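Local coordinates for aromatic-L-amino-acid decarboxylase (Catharanthus roseus, PDB 6EEW), which catalyses the pyridoxal-phosphate-dependent decarboxylation of L-tryptophan to tryptamine and of 5-hydroxy-L-tryptophan to serotonin, at residues A[263-268]-A[419-424]; A[402-407]-A[480-485]. All coordinates share one frame; numbering follows the deposited sequence.

Contact 1. Residues A[263-268]-A[419-424]; sequences STTATD and PRNFSL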
loop_
_atom_site.group_PDB
_atom_site.type_symbol
_atom_site.label_atom_id
_atom_site.label_comp_id
_atom_site.label_asym_id
_atom_site.label_seq_id
_atom_site.Cartn_x
_atom_site.Cartn_y
_atom_site.Cartn_z
ATOM N N SER A 263 22.408 -2.432 5.587
ATOM C CA SER A 263 23.773 -2.701 5.149
ATOM C C SER A 263 24.362 -3.927 5.848
ATOM O O SER A 263 24.683 -4.934 5.199
ATOM C CB SER A 263 24.635 -1.464 5.386
ATOM O OG SER A 263 24.156 -0.403 4.586
ATOM N N THR A 264 24.516 -3.867 7.175
ATOM C CA THR A 264 25.223 -4.906 7.918
ATOM C C THR A 264 24.379 -5.521 9.028
ATOM O O THR A 264 24.907 -6.296 9.833
ATOM C CB THR A 264 26.507 -4.338 8.520
ATOM O OG1 THR A 264 26.168 -3.265 9.402
ATOM C CG2 THR A 264 27.426 -3.810 7.436
ATOM N N THR A 265 23.080 -5.229 9.076
ATOM C CA THR A 265 22.230 -5.632 10.196
ATOM C C THR A 265 22.878 -5.250 11.523
ATOM O O THR A 265 22.927 -6.037 12.472
ATOM C CB THR A 265 21.871 -7.124 10.150
ATOM O OG1 THR A 265 23.050 -7.940 10.116
ATOM C CG2 THR A 265 21.010 -7.432 8.948
ATOM N N ALA A 266 23.418 -4.031 11.575
ATOM C CA ALA A 266 23.755 -3.416 12.852
ATOM C C ALA A 266 22.520 -3.369 13.748
ATOM O O ALA A 266 21.385 -3.517 13.296
ATOM C CB ALA A 266 24.308 -2.007 12.641
ATOM N N THR A 267 22.751 -3.204 15.047
ATOM C CA THR A 267 21.668 -3.214 16.028
ATOM C C THR A 267 21.816 -2.017 16.952
ATOM O O THR A 267 22.824 -1.896 17.660
ATOM C CB THR A 267 21.667 -4.513 16.853
ATOM O OG1 THR A 267 22.971 -4.733 17.398
ATOM C CG2 THR A 267 21.296 -5.716 16.021
ATOM N N ASP A 268 20.831 -1.151 16.947
ATOM C CA ASP A 268 20.847 -0.063 17.914
ATOM C C ASP A 268 20.324 -0.566 19.249
ATOM O O ASP A 268 19.360 -1.335 19.279
ATOM C CB ASP A 268 19.997 1.105 17.426
ATOM C CG ASP A 268 20.484 1.670 16.110
ATOM O OD1 ASP A 268 21.713 1.847 15.959
ATOM O OD2 ASP A 268 19.633 1.915 15.223
ATOM N N PRO A 419 30.366 -8.463 12.997
ATOM C CA PRO A 419 29.779 -9.698 13.532
ATOM C C PRO A 419 28.462 -10.033 12.845
ATOM O O PRO A 419 27.659 -9.152 12.535
ATOM C CB PRO A 419 29.590 -9.392 15.026
ATOM C CG PRO A 419 30.503 -8.238 15.297
ATOM C CD PRO A 419 30.539 -7.437 14.036
ATOM N N ARG A 420 28.252 -11.328 12.603
ATOM C CA ARG A 420 26.993 -11.832 12.067
ATOM C C ARG A 420 25.977 -11.898 13.201
ATOM O O ARG A 420 26.100 -12.743 14.090
ATOM C CB ARG A 420 27.197 -13.204 11.428
ATOM C CG ARG A 420 25.900 -13.870 10.969
ATOM C CD ARG A 420 25.988 -15.393 10.964
ATOM N NE ARG A 420 26.304 -15.916 12.287
ATOM C CZ ARG A 420 25.432 -16.022 13.283
ATOM N NH1 ARG A 420 24.176 -15.633 13.125
ATOM N NH2 ARG A 420 25.822 -16.498 14.450
ATOM N N ASN A 421 24.978 -11.006 13.175
ATOM C CA ASN A 421 23.951 -10.975 14.211
ATOM C C ASN A 421 22.762 -11.868 13.901
ATOM O O ASN A 421 22.109 -12.364 14.822
ATOM C CB ASN A 421 23.417 -9.552 14.388
ATOM C CG ASN A 421 24.487 -8.564 14.793
ATOM O OD1 ASN A 421 25.284 -8.826 15.697
ATOM N ND2 ASN A 421 24.512 -7.416 14.119
ATOM N N PHE A 422 22.441 -12.053 12.628
ATOM C CA PHE A 422 21.263 -12.812 12.238
ATOM C C PHE A 422 21.605 -13.714 11.058
ATOM O O PHE A 422 22.435 -14.619 11.178
ATOM C CB PHE A 422 20.114 -11.850 11.903
ATOM C CG PHE A 422 19.805 -10.865 13.006
ATOM C CD1 PHE A 422 18.989 -11.226 14.069
ATOM C CD2 PHE A 422 20.354 -9.597 12.997
ATOM C CE1 PHE A 422 18.704 -10.326 15.091
ATOM C CE2 PHE A 422 20.071 -8.693 14.010
ATOM C CZ PHE A 422 19.238 -9.066 15.062
ATOM N N SER A 423 20.965 -13.481 9.911
ATOM C CA SER A 423 21.130 -14.338 8.745
ATOM C C SER A 423 22.036 -13.728 7.678
ATOM O O SER A 423 22.256 -14.355 6.633
ATOM C CB SER A 423 19.766 -14.680 8.147
ATOM O OG SER A 423 19.941 -15.329 6.910
ATOM N N LEU A 424 22.532 -12.514 7.890
ATOM C CA LEU A 424 23.315 -11.806 6.883
ATOM C C LEU A 424 24.780 -11.870 7.269
ATOM O O LEU A 424 25.133 -11.520 8.399
ATOM C CB LEU A 424 22.869 -10.345 6.753
ATOM C CG LEU A 424 23.920 -9.411 6.155
ATOM C CD1 LEU A 424 24.190 -9.750 4.694
ATOM C CD2 LEU A 424 23.509 -7.956 6.316
HETATM O O HOH W 1 23.408 -11.096 10.213
#
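Asn421 reaches across to the loop 263-268 and gives the one direct hydrogen bond between the segments: ND2 donates to the backbone oxygen O of Thr265 over 2.7 Å. The bond is somewhat bent, with an N-H...O angle of 147°. The acceptor lies almost in the amide plane of Asn421, while the donor stands tilted about 30° from the Thr265 carbonyl plane. A buried water forms a second, indirect link. It donates to Thr265 OG1 at 3.2 Å and accepts from the backbone N of Phe422 at 2.8 Å; its link to the backbone O of Leu424 is doubtfully short. Thr265 OG1 sits between its own N and carbonyl carbon (chi1 56°), which turns it to this water. Apolar contacts flank these bonds. The methyl CG2 of Thr265 lies 3.7 Å from Leu424 CD2. At the rim of the Phe422 ring, near its plane, Thr267 CG2 approaches CE2 to 3.8 Å and Thr265 CB approaches CD2; Tyr303 also meets this ring. Apart from these, Leu424 CD2 sets a methyl 3.4 Å from the carbonyl oxygen O of Ser263, which Arg469 hydrogen-bonds. Segment 263-268 follows directly on Thr262, which lines the tryptophan pocket and by similarity binds pyridoxal phosphate. Buried backbone groups of two irregular loops are thus met by an amide and a water rather than by strand pairing.

Contact 2. Residues A[402-407]-A[480-485]; sequences KMFEEW and HHVRRV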
loop_
_atom_site.group_PDB
_atom_site.type_symbol
_atom_site.label_atom_id
_atom_site.label_comp_id
_atom_site.label_asym_id
_atom_site.label_seq_id
_atom_site.Cartn_x
_atom_site.Cartn_y
_atom_site.Cartn_z
ATOM N N LYS A 402 25.393 -19.007 10.031
ATOM C CA LYS A 402 26.509 -19.292 10.933
ATOM C C LYS A 402 27.472 -20.282 10.297
ATOM O O LYS A 402 28.699 -20.123 10.377
ATOM C CB LYS A 402 25.968 -19.827 12.258
ATOM C CG LYS A 402 26.948 -19.854 13.419
ATOM C CD LYS A 402 26.225 -20.290 14.691
ATOM C CE LYS A 402 27.137 -20.278 15.916
ATOM N NZ LYS A 402 28.228 -21.272 15.804
ATOM N N MET A 403 26.927 -21.325 9.675
ATOM C CA MET A 403 27.737 -22.289 8.940
ATOM C C MET A 403 28.556 -21.602 7.848
ATOM O O MET A 403 29.756 -21.877 7.687
ATOM C CB MET A 403 26.809 -23.359 8.363
ATOM C CG MET A 403 27.455 -24.528 7.665
ATOM S SD MET A 403 26.176 -25.705 7.158
ATOM C CE MET A 403 25.263 -24.739 5.951
ATOM N N PHE A 404 27.918 -20.715 7.065
ATOM C CA PHE A 404 28.658 -20.019 6.010
ATOM C C PHE A 404 29.764 -19.140 6.584
ATOM O O PHE A 404 30.867 -19.065 6.023
ATOM C CB PHE A 404 27.728 -19.167 5.146
ATOM C CG PHE A 404 28.464 -18.398 4.087
ATOM C CD1 PHE A 404 28.716 -18.972 2.852
ATOM C CD2 PHE A 404 28.955 -17.120 4.346
ATOM C CE1 PHE A 404 29.420 -18.286 1.885
ATOM C CE2 PHE A 404 29.662 -16.426 3.384
ATOM C CZ PHE A 404 29.891 -17.006 2.147
ATOM N N GLU A 405 29.481 -18.453 7.693
ATOM C CA GLU A 405 30.509 -17.647 8.342
ATOM C C GLU A 405 31.687 -18.511 8.762
ATOM O O GLU A 405 32.851 -18.142 8.560
ATOM C CB GLU A 405 29.928 -16.942 9.566
ATOM C CG GLU A 405 30.977 -16.236 10.403
ATOM C CD GLU A 405 30.445 -15.797 11.749
ATOM O OE1 GLU A 405 29.318 -16.206 12.110
ATOM O OE2 GLU A 405 31.155 -15.045 12.447
ATOM N N GLU A 406 31.398 -19.681 9.336
ATOM C CA GLU A 406 32.461 -20.584 9.767
ATOM C C GLU A 406 33.318 -21.012 8.586
ATOM O O GLU A 406 34.551 -21.008 8.669
ATOM C CB GLU A 406 31.838 -21.794 10.454
ATOM C CG GLU A 406 31.015 -21.421 11.671
ATOM C CD GLU A 406 30.260 -22.602 12.247
ATOM O OE1 GLU A 406 30.582 -23.753 11.887
ATOM O OE2 GLU A 406 29.337 -22.379 13.061
ATOM N N TRP A 407 32.681 -21.338 7.459
ATOM C CA TRP A 407 33.437 -21.636 6.243
ATOM C C TRP A 407 34.357 -20.474 5.872
ATOM O O TRP A 407 35.548 -20.670 5.602
ATOM C CB TRP A 407 32.484 -21.936 5.082
ATOM C CG TRP A 407 31.667 -23.165 5.264
ATOM C CD1 TRP A 407 31.959 -24.235 6.050
ATOM C CD2 TRP A 407 30.405 -23.443 4.654
ATOM N NE1 TRP A 407 30.959 -25.173 5.963
ATOM C CE2 TRP A 407 29.991 -24.707 5.117
ATOM C CE3 TRP A 407 29.581 -22.745 3.762
ATOM C CZ2 TRP A 407 28.793 -25.294 4.716
ATOM C CZ3 TRP A 407 28.391 -23.327 3.365
ATOM C CH2 TRP A 407 28.004 -24.588 3.843
ATOM N N HIS A 480 22.612 -27.423 0.846
ATOM C CA HIS A 480 23.528 -27.646 -0.267
ATOM C C HIS A 480 23.641 -26.419 -1.160
ATOM O O HIS A 480 24.672 -26.227 -1.811
ATOM C CB HIS A 480 23.100 -28.861 -1.086
ATOM C CG HIS A 480 21.726 -28.745 -1.653
ATOM N ND1 HIS A 480 21.481 -28.210 -2.899
ATOM C CD2 HIS A 480 20.522 -29.115 -1.157
ATOM C CE1 HIS A 480 20.183 -28.240 -3.140
ATOM N NE2 HIS A 480 19.580 -28.786 -2.100
ATOM N N HIS A 481 22.613 -25.570 -1.205
ATOM C CA HIS A 481 22.738 -24.341 -1.978
ATOM C C HIS A 481 23.841 -23.459 -1.416
ATOM O O HIS A 481 24.666 -22.918 -2.163
ATOM C CB HIS A 481 21.413 -23.586 -2.005
ATOM C CG HIS A 481 20.340 -24.285 -2.773
ATOM N ND1 HIS A 481 19.206 -24.793 -2.175
ATOM C CD2 HIS A 481 20.226 -24.560 -4.094
ATOM C CE1 HIS A 481 18.441 -25.353 -3.095
ATOM N NE2 HIS A 481 19.038 -25.226 -4.268
ATOM N N VAL A 482 23.861 -23.286 -0.095
ATOM C CA VAL A 482 24.904 -22.473 0.519
ATOM C C VAL A 482 26.261 -23.113 0.295
ATOM O O VAL A 482 27.247 -22.423 -0.005
ATOM C CB VAL A 482 24.614 -22.258 2.017
ATOM C CG1 VAL A 482 25.700 -21.395 2.659
ATOM C CG2 VAL A 482 23.268 -21.618 2.189
ATOM N N ARG A 483 26.334 -24.444 0.436
ATOM C CA ARG A 483 27.588 -25.143 0.170
ATOM C C ARG A 483 28.092 -24.848 -1.238
ATOM O O ARG A 483 29.279 -24.562 -1.440
ATOM C CB ARG A 483 27.413 -26.648 0.373
ATOM C CG ARG A 483 27.147 -27.050 1.809
ATOM C CD ARG A 483 26.826 -28.524 1.931
ATOM N NE ARG A 483 26.569 -28.898 3.318
ATOM C CZ ARG A 483 27.510 -28.964 4.255
ATOM N NH1 ARG A 483 28.768 -28.670 3.955
ATOM N NH2 ARG A 483 27.193 -29.325 5.491
ATOM N N ARG A 484 27.200 -24.911 -2.230
ATOM C CA ARG A 484 27.624 -24.692 -3.607
ATOM C C ARG A 484 27.985 -23.234 -3.866
ATOM O O ARG A 484 28.905 -22.957 -4.643
ATOM C CB ARG A 484 26.547 -25.148 -4.587
ATOM C CG ARG A 484 26.209 -26.627 -4.508
ATOM C CD ARG A 484 25.428 -27.037 -5.749
ATOM N NE ARG A 484 24.238 -26.215 -5.954
ATOM C CZ ARG A 484 23.418 -26.336 -6.993
ATOM N NH1 ARG A 484 23.657 -27.250 -7.924
ATOM N NH2 ARG A 484 22.359 -25.540 -7.103
ATOM N N VAL A 485 27.292 -22.292 -3.226
ATOM C CA VAL A 485 27.690 -20.894 -3.358
ATOM C C VAL A 485 29.100 -20.697 -2.826
ATOM O O VAL A 485 29.927 -20.017 -3.441
ATOM C CB VAL A 485 26.700 -19.968 -2.635
ATOM C CG1 VAL A 485 27.299 -18.574 -2.536
ATOM C CG2 VAL A 485 25.386 -19.904 -3.384
#
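Trp407 brings CZ3 and CH2 of its six-membered ring to Val482 and Arg483, with CG anti to its own carbonyl carbon (chi1 -65°). Its CZ3 comes to 3.4 Å from Val482 CG1, and CH2 to 3.3 Å from Arg483 CG, both approaching the ring obliquely. The Trp407 and Arg483 side chains cross at about a right angle. In one of its two conformers Arg483 runs extended from CG to NE and brings its guanidinium to the CZ2 corner of the indole, the two planes 48° apart and therefore not stacked. In this copy, Trp407 CZ2 and Met403 SD lie over one face of the guanidinium, whose NH2 forms a salt bridge with Glu479 OE2; these contacts may not hold in the other. Val482 CG1 also touches Phe404 CD1 at 3.9 Å, so that one methyl meets both the phenyl and the indole. Trp407 has Trp486 as a further ring neighbour. An alanine in place of Trp407 would probably open a gap beside Val482 and leave the aliphatic part of Arg483 without its flat partner. The helix axes run 10.5 Å apart at a crossing angle of -23°, nearly parallel: helices 375-409 and 479-496 lie side by side in the C-terminal domain and pack with the antiparallel sheet that includes 424-429, where Phe404 meets Phe427 edge-to-face, as in fold-type I pyridoxal-phosphate enzymes.

In the fold
Contact 1 is buried, its centre about 14 Å from the centre of the chain, whereas the centre of contact 2 is about 24 Å from it and that contact is only partly buried, with Arg483 at the exposed side. The first joins two loops, one leading to helix 270-280 and the other into strand 424-429, and relies on polar groups and a water amid small apolar patches. The second joins two regular helices, whose backbone groups are bonded within each helix, and relies on side-chain packing without a hydrogen bond across. Their centres are about 17 Å apart, and a salt bridge of 3.0 Å from Arg420 NE to Glu405 OE1 ties the loop 419-424 to helix 375-409.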